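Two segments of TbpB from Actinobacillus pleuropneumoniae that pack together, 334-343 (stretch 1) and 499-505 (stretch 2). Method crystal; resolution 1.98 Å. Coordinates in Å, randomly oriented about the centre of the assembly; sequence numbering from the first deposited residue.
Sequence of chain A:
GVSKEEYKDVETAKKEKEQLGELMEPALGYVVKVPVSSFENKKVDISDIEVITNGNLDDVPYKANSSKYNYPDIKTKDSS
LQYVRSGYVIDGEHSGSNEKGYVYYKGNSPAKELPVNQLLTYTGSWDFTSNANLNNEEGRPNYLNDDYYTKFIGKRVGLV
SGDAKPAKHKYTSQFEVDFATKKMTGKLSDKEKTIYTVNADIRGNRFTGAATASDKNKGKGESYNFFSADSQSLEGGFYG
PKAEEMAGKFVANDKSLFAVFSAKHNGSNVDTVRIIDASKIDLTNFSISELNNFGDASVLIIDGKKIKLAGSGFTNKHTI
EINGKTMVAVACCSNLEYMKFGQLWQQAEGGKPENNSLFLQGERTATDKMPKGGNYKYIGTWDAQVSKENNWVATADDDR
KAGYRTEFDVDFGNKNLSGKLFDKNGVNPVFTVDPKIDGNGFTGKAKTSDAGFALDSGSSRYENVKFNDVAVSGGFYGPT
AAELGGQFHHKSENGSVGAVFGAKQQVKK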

# COMPACT_ATOMS: atom_id res chain seq x y z
N SER A 334 -1.06 -21.97 -3.51
CA SER A 334 -0.73 -22.48 -2.15
C SER A 334 0.79 -22.68 -1.90
O SER A 334 1.24 -22.70 -0.76
CB SER A 334 -1.49 -23.82 -1.90
OG SER A 334 -1.13 -24.77 -2.89
N ASN A 335 1.58 -22.81 -2.96
CA ASN A 335 3.02 -23.02 -2.83
C ASN A 335 3.86 -21.75 -3.03
O ASN A 335 5.10 -21.81 -3.07
CB ASN A 335 3.48 -24.12 -3.79
CG ASN A 335 3.42 -23.70 -5.27
OD1 ASN A 335 2.51 -22.99 -5.69
ND2 ASN A 335 4.37 -24.15 -6.04
N LEU A 336 3.20 -20.59 -3.15
CA LEU A 336 3.92 -19.31 -3.27
C LEU A 336 3.56 -18.46 -2.07
O LEU A 336 2.37 -18.33 -1.75
CB LEU A 336 3.53 -18.58 -4.56
CG LEU A 336 3.82 -19.35 -5.86
CD1 LEU A 336 3.17 -18.64 -7.10
CD2 LEU A 336 5.32 -19.54 -6.03
N GLU A 337 4.57 -17.93 -1.40
CA GLU A 337 4.36 -17.18 -0.14
C GLU A 337 4.55 -15.66 -0.29
O GLU A 337 4.08 -14.88 0.56
CB GLU A 337 5.33 -17.70 0.91
CG GLU A 337 5.12 -19.20 1.28
CD GLU A 337 4.38 -19.34 2.59
OE1 GLU A 337 3.40 -20.11 2.66
OE2 GLU A 337 4.77 -18.65 3.55
N TYR A 338 5.24 -15.23 -1.36
CA TYR A 338 5.64 -13.81 -1.49
C TYR A 338 5.03 -13.10 -2.72
O TYR A 338 5.42 -11.96 -3.03
CB TYR A 338 7.16 -13.67 -1.48
CG TYR A 338 7.78 -14.19 -0.19
CD1 TYR A 338 7.90 -13.36 0.92
CD2 TYR A 338 8.21 -15.53 -0.07
CE1 TYR A 338 8.45 -13.83 2.11
CE2 TYR A 338 8.76 -16.00 1.11
CZ TYR A 338 8.89 -15.14 2.19
OH TYR A 338 9.41 -15.60 3.36
N MET A 339 4.10 -13.80 -3.38
CA MET A 339 3.35 -13.29 -4.53
C MET A 339 2.01 -14.02 -4.60
O MET A 339 1.85 -15.07 -4.00
CB MET A 339 4.13 -13.48 -5.84
CG MET A 339 4.51 -14.96 -6.19
SD MET A 339 4.92 -15.16 -7.94
CE MET A 339 3.56 -14.31 -8.78
N LYS A 340 1.06 -13.43 -5.32
CA LYS A 340 -0.27 -13.98 -5.59
C LYS A 340 -0.66 -13.49 -6.96
O LYS A 340 -0.31 -12.35 -7.32
CB LYS A 340 -1.29 -13.41 -4.60
CG LYS A 340 -1.23 -13.99 -3.17
CD LYS A 340 -1.80 -15.42 -3.16
CE LYS A 340 -2.00 -15.98 -1.75
NZ LYS A 340 -0.92 -16.96 -1.46
N PHE A 341 -1.38 -14.31 -7.72
CA PHE A 341 -1.90 -13.87 -9.02
C PHE A 341 -3.21 -14.58 -9.25
O PHE A 341 -3.50 -15.59 -8.61
CB PHE A 341 -0.90 -14.12 -10.17
CG PHE A 341 -0.61 -15.60 -10.44
CD1 PHE A 341 -1.46 -16.36 -11.27
CD2 PHE A 341 0.52 -16.21 -9.88
CE1 PHE A 341 -1.17 -17.73 -11.53
CE2 PHE A 341 0.81 -17.60 -10.13
CZ PHE A 341 -0.04 -18.33 -10.94
N GLY A 342 -4.05 -14.05 -10.11
CA GLY A 342 -5.23 -14.81 -10.47
C GLY A 342 -6.20 -13.97 -11.23
O GLY A 342 -5.81 -13.01 -11.93
N GLN A 343 -7.46 -14.35 -11.07
CA GLN A 343 -8.56 -13.77 -11.81
C GLN A 343 -9.50 -13.00 -10.91
O GLN A 343 -9.71 -13.36 -9.74
CB GLN A 343 -9.31 -14.88 -12.59
CG GLN A 343 -8.40 -15.52 -13.64
CD GLN A 343 -9.06 -16.59 -14.48
OE1 GLN A 343 -10.30 -16.73 -14.47
NE2 GLN A 343 -8.24 -17.37 -15.22
N ALA A 499 -2.06 -11.81 -19.58
CA ALA A 499 -1.53 -13.02 -19.00
C ALA A 499 -0.81 -12.64 -17.72
O ALA A 499 -0.07 -11.64 -17.70
CB ALA A 499 -0.53 -13.68 -19.98
N VAL A 500 -1.03 -13.41 -16.65
CA VAL A 500 -0.21 -13.28 -15.43
C VAL A 500 0.36 -14.64 -15.06
O VAL A 500 -0.34 -15.64 -15.20
CB VAL A 500 -1.02 -12.69 -14.23
CG1 VAL A 500 -1.35 -11.24 -14.49
CG2 VAL A 500 -2.32 -13.50 -13.98
N PHE A 501 1.59 -14.68 -14.59
CA PHE A 501 2.21 -15.97 -14.27
C PHE A 501 3.05 -15.94 -12.99
O PHE A 501 3.51 -14.88 -12.55
CB PHE A 501 3.06 -16.48 -15.47
CG PHE A 501 4.21 -15.58 -15.85
CD1 PHE A 501 5.44 -15.69 -15.21
CD2 PHE A 501 4.05 -14.62 -16.84
CE1 PHE A 501 6.51 -14.86 -15.56
CE2 PHE A 501 5.11 -13.80 -17.22
CZ PHE A 501 6.34 -13.91 -16.57
N GLY A 502 3.29 -17.12 -12.41
CA GLY A 502 4.13 -17.25 -11.24
C GLY A 502 4.79 -18.62 -11.25
O GLY A 502 4.23 -19.54 -11.83
N ALA A 503 5.97 -18.74 -10.64
CA ALA A 503 6.75 -19.99 -10.65
C ALA A 503 7.67 -20.09 -9.44
O ALA A 503 8.20 -19.09 -8.98
CB ALA A 503 7.56 -20.11 -11.95
N LYS A 504 7.87 -21.31 -8.96
CA LYS A 504 8.70 -21.58 -7.79
C LYS A 504 10.01 -22.22 -8.27
O LYS A 504 9.98 -23.05 -9.17
CB LYS A 504 7.96 -22.54 -6.86
CG LYS A 504 8.78 -23.02 -5.68
CD LYS A 504 8.71 -22.09 -4.51
CE LYS A 504 8.09 -22.82 -3.33
NZ LYS A 504 8.35 -22.08 -2.08
N GLN A 505 11.14 -21.79 -7.69
CA GLN A 505 12.45 -22.41 -7.92
C GLN A 505 12.36 -23.91 -7.61
O GLN A 505 11.62 -24.33 -6.72
CB GLN A 505 13.53 -21.73 -7.05
CG GLN A 505 14.98 -21.86 -7.58
CD GLN A 505 16.02 -21.28 -6.59
OE1 GLN A 505 16.51 -20.15 -6.74
NE2 GLN A 505 16.36 -22.07 -5.58

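A strand can make room for a neighbour by carrying no side chain where side chains of the partner converge, and G502 of TbpB illustrates the principle. A CB built on G502 in ideal geometry would point toward the other segment and lie 2.6 Å from F341 CE2 and 3.0 Å from M339 CE, both clashes, with L336 CD1 tight at 3.3 Å. The absent side chain thus leaves a gap into which three side chains converge. The ring of F341 enters it most deeply, bringing CE2 to 3.4 Å from G502 N, while M339 CE settles 3.9 Å from G502 CA and L336 CD1 reaches to 4.5 Å from G502 C.

The two strands, 339-343 and 499-505, run in roughly opposite directions, at 143°, and their axes come no closer than 6.9 Å. No hydrogen bond joins the segments, so the contact is one of packing rather than of sheet pairing. Alternation along the strand governs which residues take part: V500 and K504 direct their CA-to-CB bonds toward the partner, whereas F501 and A503 direct theirs away and contribute backbone instead. F501 C accordingly lies over one face of the F341 ring, 4.0 Å from CE2, and F501 O is 3.8 Å from M339 CE.

On one side of the glycine, V500 CG2 meets F341 CD1 at 4.0 Å in an apolar contact. On the other, the aliphatic part of K504 serves as a packing surface: its CB lies 4.1 Å from L336 CD2, and its CE approaches N335 O to 3.2 Å. The amine is also near that carbonyl, with K504 NZ 3.4 Å from N335 O, but the angle is too poor for a hydrogen bond. Proximity of polar atoms alone, then, does not establish a bond.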